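Local coordinates for protein mercuric reductase (Metallosphaera sedula, PDB 4YWO) that probably catalyses the NADPH-dependent reduction of mercuric ion to elemental mercury, working as a homodimeric FAD-containing oxidoreductase, at residues Lys46-Gly51 with Glu98-Lys103; Ala29-Ala34 with Tyr111-Ile116. All coordinates share one frame; numbering follows the deposited sequence.

Contact 1 of 2, residues Lys46-Gly51 with Glu98-Lys103; sequences KGEIGG and EMRKTK. With FAD (flavin-adenine dinucleotide), chain B.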
loop_
_atom_site.group_PDB
_atom_site.type_symbol
_atom_site.label_atom_id
_atom_site.label_comp_id
_atom_site.label_asym_id
_atom_site.label_seq_id
_atom_site.Cartn_x
_atom_site.Cartn_y
_atom_site.Cartn_z
ATOM N N LYS A 46 2.110 -4.510 -35.285
ATOM C CA LYS A 46 3.252 -5.338 -35.616
ATOM C C LYS A 46 4.049 -5.612 -34.403
ATOM O O LYS A 46 3.884 -4.942 -33.411
ATOM C CB LYS A 46 4.007 -4.648 -36.694
ATOM C CG LYS A 46 4.647 -3.406 -36.218
ATOM C CD LYS A 46 5.259 -2.735 -37.383
ATOM C CE LYS A 46 5.605 -1.360 -36.988
ATOM N NZ LYS A 46 6.945 -1.420 -36.418
ATOM N N GLY A 47 4.922 -6.571 -34.457
ATOM C CA GLY A 47 5.695 -6.821 -33.260
ATOM C C GLY A 47 4.940 -7.767 -32.318
ATOM O O GLY A 47 3.885 -8.357 -32.644
ATOM N N GLU A 48 5.573 -8.025 -31.160
ATOM C CA GLU A 48 4.980 -8.930 -30.185
ATOM C C GLU A 48 3.615 -8.458 -29.702
ATOM O O GLU A 48 3.411 -7.282 -29.336
ATOM C CB GLU A 48 5.945 -9.196 -29.006
ATOM C CG GLU A 48 7.300 -9.731 -29.405
ATOM C CD GLU A 48 8.234 -10.080 -28.252
ATOM O OE1 GLU A 48 8.488 -11.295 -28.122
ATOM O OE2 GLU A 48 8.777 -9.173 -27.545
ATOM N N ILE A 49 2.659 -9.357 -29.603
ATOM C CA ILE A 49 1.354 -9.043 -29.070
ATOM C C ILE A 49 1.498 -8.528 -27.614
ATOM O O ILE A 49 2.292 -8.992 -26.827
ATOM C CB ILE A 49 0.450 -10.333 -29.053
ATOM C CG1 ILE A 49 0.211 -10.868 -30.487
ATOM C CG2 ILE A 49 -0.897 -10.044 -28.530
ATOM C CD1 ILE A 49 -0.710 -9.970 -31.249
ATOM N N GLY A 50 0.765 -7.471 -27.310
ATOM C CA GLY A 50 0.824 -6.852 -25.988
ATOM C C GLY A 50 1.753 -5.683 -25.899
ATOM O O GLY A 50 1.670 -4.900 -24.949
ATOM N N GLY A 51 2.540 -5.421 -26.926
ATOM C CA GLY A 51 3.343 -4.237 -26.921
ATOM C C GLY A 51 4.404 -4.133 -25.854
ATOM O O GLY A 51 5.054 -5.140 -25.559
ATOM N N GLU A 98 3.925 -16.404 -20.091
ATOM C CA GLU A 98 2.703 -16.715 -19.439
ATOM C C GLU A 98 1.780 -15.508 -19.350
ATOM O O GLU A 98 0.583 -15.600 -19.644
ATOM C CB GLU A 98 2.943 -17.224 -17.996
ATOM C CG GLU A 98 1.633 -17.418 -17.227
ATOM C CD GLU A 98 1.693 -17.202 -15.686
ATOM O OE1 GLU A 98 0.615 -17.347 -15.085
ATOM O OE2 GLU A 98 2.745 -16.923 -15.041
ATOM N N MET A 99 2.317 -14.360 -18.970
ATOM C CA MET A 99 1.444 -13.208 -18.864
ATOM C C MET A 99 0.943 -12.696 -20.226
ATOM O O MET A 99 -0.171 -12.228 -20.348
ATOM C CB MET A 99 2.141 -12.116 -18.067
ATOM C CG MET A 99 2.389 -12.560 -16.640
ATOM S SD MET A 99 3.123 -11.293 -15.499
ATOM C CE MET A 99 2.029 -10.064 -16.211
ATOM N N ARG A 100 1.787 -12.812 -21.234
ATOM C CA ARG A 100 1.453 -12.396 -22.619
ATOM C C ARG A 100 0.290 -13.282 -23.084
ATOM O O ARG A 100 -0.709 -12.807 -23.656
ATOM C CB ARG A 100 2.623 -12.440 -23.556
ATOM C CG ARG A 100 2.298 -11.934 -24.964
ATOM C CD ARG A 100 3.268 -12.533 -25.963
ATOM N NE ARG A 100 4.592 -12.162 -25.678
ATOM C CZ ARG A 100 5.649 -12.962 -25.704
ATOM N NH1 ARG A 100 5.603 -14.273 -25.926
ATOM N NH2 ARG A 100 6.760 -12.402 -25.424
ATOM N N LYS A 101 0.372 -14.563 -22.765
ATOM C CA LYS A 101 -0.723 -15.484 -23.124
ATOM C C LYS A 101 -2.021 -15.168 -22.404
ATOM O O LYS A 101 -3.050 -14.926 -23.030
ATOM C CB LYS A 101 -0.324 -16.945 -22.951
ATOM C CG LYS A 101 -1.397 -17.928 -23.437
ATOM C CD LYS A 101 -0.815 -19.317 -23.506
ATOM C CE LYS A 101 -1.820 -20.292 -24.143
ATOM N NZ LYS A 101 -3.127 -20.291 -23.389
ATOM N N THR A 102 -2.001 -15.088 -21.085
ATOM C CA THR A 102 -3.231 -15.002 -20.310
ATOM C C THR A 102 -3.925 -13.649 -20.419
ATOM O O THR A 102 -5.142 -13.575 -20.493
ATOM C CB THR A 102 -2.956 -15.343 -18.803
ATOM O OG1 THR A 102 -1.969 -14.453 -18.269
ATOM C CG2 THR A 102 -2.397 -16.671 -18.698
ATOM N N LYS A 103 -3.128 -12.591 -20.535
ATOM C CA LYS A 103 -3.587 -11.208 -20.518
ATOM C C LYS A 103 -3.807 -10.582 -21.894
ATOM O O LYS A 103 -4.432 -9.503 -21.985
ATOM C CB LYS A 103 -2.630 -10.328 -19.700
ATOM C CG LYS A 103 -2.376 -10.838 -18.272
ATOM C CD LYS A 103 -3.465 -10.411 -17.287
ATOM C CE LYS A 103 -4.879 -10.864 -17.676
ATOM N NZ LYS A 103 -5.874 -10.785 -16.567
HETATM P PA FAD B . 2.748 0.291 -27.177
HETATM O O1A FAD B . 2.363 -0.811 -26.219
HETATM O O2A FAD B . 4.174 0.402 -27.663
HETATM O O5B FAD B . 1.784 0.198 -28.464
HETATM C C5B FAD B . 2.332 0.200 -29.780
HETATM C C4B FAD B . 2.102 -1.160 -30.427
HETATM O O4B FAD B . 1.461 -0.989 -31.694
HETATM C C3B FAD B . 3.416 -1.887 -30.664
HETATM O O3B FAD B . 3.424 -3.129 -29.954
HETATM C C2B FAD B . 3.498 -2.140 -32.156
HETATM O O2B FAD B . 3.561 -3.546 -32.411
HETATM C C1B FAD B . 2.230 -1.556 -32.758
HETATM N N9A FAD B . 2.583 -0.501 -33.740
HETATM C C8A FAD B . 3.398 0.545 -33.512
HETATM N N7A FAD B . 3.513 1.327 -34.617
HETATM C C5A FAD B . 2.755 0.775 -35.582
HETATM C C6A FAD B . 2.426 1.090 -36.992
HETATM N N6A FAD B . 2.945 2.181 -37.606
HETATM N N1A FAD B . 1.590 0.253 -37.646
HETATM C C2A FAD B . 1.068 -0.834 -37.047
HETATM N N3A FAD B . 1.322 -1.180 -35.772
HETATM C C4A FAD B . 2.144 -0.429 -35.000
HETATM N N1 FAD B . 4.569 2.071 -17.214
HETATM C C2 FAD B . 3.982 1.881 -16.006
HETATM O O2 FAD B . 2.842 2.357 -15.811
HETATM N N3 FAD B . 4.575 1.202 -15.008
HETATM C C4 FAD B . 5.793 0.662 -15.137
HETATM O O4 FAD B . 6.318 0.035 -14.190
HETATM C C4X FAD B . 6.505 0.824 -16.428
HETATM N N5 FAD B . 7.737 0.309 -16.637
HETATM C C5X FAD B . 8.361 0.474 -17.827
HETATM C C6 FAD B . 9.628 -0.064 -18.020
HETATM C C7 FAD B . 10.276 0.101 -19.239
HETATM C C7M FAD B . 11.649 -0.484 -19.446
HETATM C C8 FAD B . 9.616 0.853 -20.339
HETATM C C8M FAD B . 10.321 1.029 -21.658
HETATM C C9 FAD B . 8.350 1.393 -20.151
HETATM C C9A FAD B . 7.701 1.228 -18.932
HETATM N N10 FAD B . 6.417 1.772 -18.732
HETATM C C10 FAD B . 5.797 1.582 -17.483
HETATM C "C1'" FAD B . 5.744 2.517 -19.798
HETATM C "C2'" FAD B . 4.687 1.632 -20.448
HETATM O "O2'" FAD B . 5.279 0.386 -20.832
HETATM C "C3'" FAD B . 4.087 2.308 -21.674
HETATM O "O3'" FAD B . 3.638 3.622 -21.323
HETATM C "C4'" FAD B . 2.916 1.502 -22.224
HETATM O "O4'" FAD B . 3.397 0.262 -22.752
HETATM C "C5'" FAD B . 2.189 2.272 -23.320
HETATM O "O5'" FAD B . 1.505 1.356 -24.172
HETATM P P FAD B . 0.995 1.818 -25.627
HETATM O O1P FAD B . -0.001 0.797 -26.124
HETATM O O2P FAD B . 0.605 3.274 -25.551
HETATM O O3P FAD B . 2.327 1.699 -26.521
#

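Contact 2 of 2, residues Ala29-Ala34 with Tyr111-Ile116; sequences AAMIKA and YDVELI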
loop_
_atom_site.group_PDB
_atom_site.type_symbol
_atom_site.label_atom_id
_atom_site.label_comp_id
_atom_site.label_asym_id
_atom_site.label_seq_id
_atom_site.Cartn_x
_atom_site.Cartn_y
_atom_site.Cartn_z
ATOM N N ALA A 29 -7.136 -2.072 -24.860
ATOM C CA ALA A 29 -8.204 -1.426 -24.165
ATOM C C ALA A 29 -9.259 -0.947 -25.155
ATOM O O ALA A 29 -10.467 -1.155 -24.928
ATOM C CB ALA A 29 -7.679 -0.336 -23.336
ATOM N N ALA A 30 -8.809 -0.402 -26.325
ATOM C CA ALA A 30 -9.747 -0.003 -27.344
ATOM C C ALA A 30 -10.502 -1.179 -27.885
ATOM O O ALA A 30 -11.698 -1.036 -28.157
ATOM C CB ALA A 30 -8.975 0.737 -28.469
ATOM N N MET A 31 -9.872 -2.310 -28.109
ATOM C CA MET A 31 -10.488 -3.470 -28.672
ATOM C C MET A 31 -11.604 -3.945 -27.744
ATOM O O MET A 31 -12.720 -4.350 -28.194
ATOM C CB MET A 31 -9.536 -4.566 -28.894
ATOM C CG MET A 31 -10.200 -5.809 -29.459
ATOM S SD MET A 31 -9.238 -7.280 -29.138
ATOM C CE MET A 31 -8.934 -7.456 -27.383
ATOM N N ILE A 32 -11.283 -3.919 -26.488
ATOM C CA ILE A 32 -12.241 -4.434 -25.467
ATOM C C ILE A 32 -13.450 -3.518 -25.381
ATOM O O ILE A 32 -14.602 -4.012 -25.450
ATOM C CB ILE A 32 -11.569 -4.612 -24.120
ATOM C CG1 ILE A 32 -10.557 -5.696 -24.266
ATOM C CG2 ILE A 32 -12.676 -4.882 -23.029
ATOM C CD1 ILE A 32 -9.680 -5.838 -23.043
ATOM N N LYS A 33 -13.215 -2.226 -25.292
ATOM C CA LYS A 33 -14.250 -1.257 -25.299
ATOM C C LYS A 33 -15.113 -1.346 -26.520
ATOM O O LYS A 33 -16.324 -1.152 -26.426
ATOM C CB LYS A 33 -13.752 0.115 -25.161
ATOM C CG LYS A 33 -14.806 1.177 -25.093
ATOM C CD LYS A 33 -15.712 0.858 -23.893
ATOM C CE LYS A 33 -16.120 2.161 -23.221
ATOM N NZ LYS A 33 -16.624 2.013 -21.811
ATOM N N ALA A 34 -14.497 -1.549 -27.672
ATOM C CA ALA A 34 -15.293 -1.654 -28.890
ATOM C C ALA A 34 -16.300 -2.858 -28.814
ATOM O O ALA A 34 -17.501 -2.678 -29.154
ATOM C CB ALA A 34 -14.353 -1.813 -30.095
ATOM N N TYR A 111 -12.509 -12.182 -27.346
ATOM C CA TYR A 111 -13.224 -11.035 -27.859
ATOM C C TYR A 111 -13.313 -11.187 -29.367
ATOM O O TYR A 111 -12.668 -12.019 -29.974
ATOM C CB TYR A 111 -12.507 -9.745 -27.478
ATOM C CG TYR A 111 -12.640 -9.378 -26.070
ATOM C CD1 TYR A 111 -13.803 -8.767 -25.601
ATOM C CD2 TYR A 111 -11.661 -9.685 -25.168
ATOM C CE1 TYR A 111 -13.948 -8.424 -24.328
ATOM C CE2 TYR A 111 -11.801 -9.340 -23.843
ATOM C CZ TYR A 111 -12.947 -8.747 -23.433
ATOM O OH TYR A 111 -13.155 -8.388 -22.178
ATOM N N ASP A 112 -14.161 -10.365 -29.996
ATOM C CA ASP A 112 -14.407 -10.482 -31.422
ATOM C C ASP A 112 -13.528 -9.335 -32.149
ATOM O O ASP A 112 -13.686 -8.197 -31.848
ATOM C CB ASP A 112 -15.909 -10.194 -31.633
ATOM C CG ASP A 112 -16.389 -10.522 -33.002
ATOM O OD1 ASP A 112 -15.826 -11.418 -33.668
ATOM O OD2 ASP A 112 -17.372 -9.868 -33.430
ATOM N N VAL A 113 -12.740 -9.707 -33.102
ATOM C CA VAL A 113 -11.716 -8.786 -33.681
ATOM C C VAL A 113 -11.171 -9.337 -34.958
ATOM O O VAL A 113 -11.002 -10.527 -35.103
ATOM C CB VAL A 113 -10.575 -8.579 -32.646
ATOM C CG1 VAL A 113 -9.948 -9.886 -32.213
ATOM C CG2 VAL A 113 -9.414 -7.733 -33.233
ATOM N N GLU A 114 -10.922 -8.500 -35.949
ATOM C CA GLU A 114 -10.205 -8.918 -37.084
ATOM C C GLU A 114 -8.786 -8.445 -36.890
ATOM O O GLU A 114 -8.530 -7.245 -36.968
ATOM C CB GLU A 114 -10.813 -8.247 -38.324
ATOM C CG GLU A 114 -10.026 -8.367 -39.606
ATOM C CD GLU A 114 -10.824 -7.784 -40.768
ATOM O OE1 GLU A 114 -12.000 -7.433 -40.565
ATOM O OE2 GLU A 114 -10.288 -7.655 -41.872
ATOM N N LEU A 115 -7.899 -9.371 -36.610
ATOM C CA LEU A 115 -6.526 -9.045 -36.356
ATOM C C LEU A 115 -5.709 -9.053 -37.669
ATOM O O LEU A 115 -5.696 -10.014 -38.412
ATOM C CB LEU A 115 -5.948 -10.045 -35.406
ATOM C CG LEU A 115 -4.516 -9.913 -35.025
ATOM C CD1 LEU A 115 -4.304 -8.688 -34.182
ATOM C CD2 LEU A 115 -4.089 -11.164 -34.288
ATOM N N ILE A 116 -4.929 -8.017 -37.894
ATOM C CA ILE A 116 -3.952 -7.970 -38.988
ATOM C C ILE A 116 -2.592 -7.656 -38.493
ATOM O O ILE A 116 -2.450 -6.701 -37.721
ATOM C CB ILE A 116 -4.404 -6.924 -40.008
ATOM C CG1 ILE A 116 -5.832 -7.173 -40.491
ATOM C CG2 ILE A 116 -3.343 -6.804 -41.148
ATOM C CD1 ILE A 116 -6.365 -6.072 -41.340
#

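Contact 1 of 2, residues Lys46-Gly51 with Glu98-Lys103
Glu48 and Arg100 form a salt bridge without a directed hydrogen bond: Glu48 OE1 lies 3.4 Å from Arg100 NH2 but well out of the guanidinium plane, so no N-H points at it and the pairing rests on charge. The carboxylate and guanidinium planes are 43° apart, and the two side chains cross at nearly a right angle. Arg100 NH2 instead has a hydrogen-bond partner in Asn55 OD1. Asn55 ND2 bonds to Ile49 O and Gly51 O, so this one side chain ties the loop to the arginine. Ile49 O also rests 3.5 Å from Arg100 CG; the chain leaves the helix with CG anti to the backbone N (chi1 -177°) and then bends at chi3 (-61°), carrying the guanidinium towards Glu48. On the loop, Gly51 N donates to Glu48 O (3.2 Å), closing a type II turn with Gly50 at its positive-phi corner. Both ends of the segment border the cofactor: Gly51 CA lies 3.2 Å from FAD O3B, and Lys46 CE lies 3.8 Å from FAD C5A of the adenine. This is the loop after the second strand of a Rossmann-type FAD-binding domain, leading here into helix 51-56, which carries Cys53 of the Cys53-Cys58 disulfide.

Contact 2 of 2, residues Ala29-Ala34 with Tyr111-Ile116
Ile32 and Tyr111 have CA atoms 7.1 Å apart, and the CA atoms of Met31 and Val113 lie 7.4 Å apart, so two successive helix residues lie nearest to alternate residues of the other segment. Residues 29-34 are helical throughout, with Lys33 N bonded to Ala29 O and Ala34 N to Ala30 O. Tyr111, in contrast, is the first residue to leave helical angles after helix 87-110, and the chain then runs through Asp112 and Val113 into the strand that begins at Glu114.

Ile32 supplies the closest packing. Its CG1 stands over one face of the Tyr111 ring, 4.1 Å from the centroid and 19° off the ring normal, which meets the geometry of a CH-pi contact. At chi1 -66° CG1 is anti to the carbonyl carbon and CG2 anti to the backbone N; CG2 lies 3.6 Å from Tyr111 OH. Both branches thus meet the hydroxyl half of the ring, CG1 toward CE2 and CG2 toward CZ and the hydroxyl. Met31 bridges Val113 and Tyr111: its SD touches Val113 CB at 4.0 Å, the side chains crossing at about a right angle. A bend at chi3 (56°) turns the methyl back to the tyrosine, where Met31 CE comes within 4.2 Å of Tyr111 CD2, obliquely to the ring.

No hydrogen bond crosses directly between the segments, but Asn35, one residue further along the helix, links them. Pro41 extends the apolar cover on Met31, and Leu43 that on Val113. The direct adhesion is thus dispersion and CH-pi packing, while the side-chain amide of Asn35 adds hydrogen bonds to both segments, its ND2 donating to Met31 O and its OD1 accepting from Asp112 N.

In the fold
The centres of the two contacts are 14 Å apart and their nearest atoms about 5 Å apart, without touching. Both belong to the pyridine nucleotide-disulphide oxidoreductase region of the chain, around the parallel sheet of strands 114-117, 42-45, 16-21, 139-142 and 301-303. Along the chain, helix 25-36 comes first, then the 46-51 loop, then helix 87-110 and strand 114-117, so contact 1 is nested within the loop closed by contact 2. Helix 87-110 connects them: contact 1 uses its middle, and the second segment of contact 2 starts where that helix ends. Contact 1 borders the FAD pocket through Lys46, Gly47 and Gly51, while contact 2 packs the edge strand's approach against the first helix of the Rossmann-type domain.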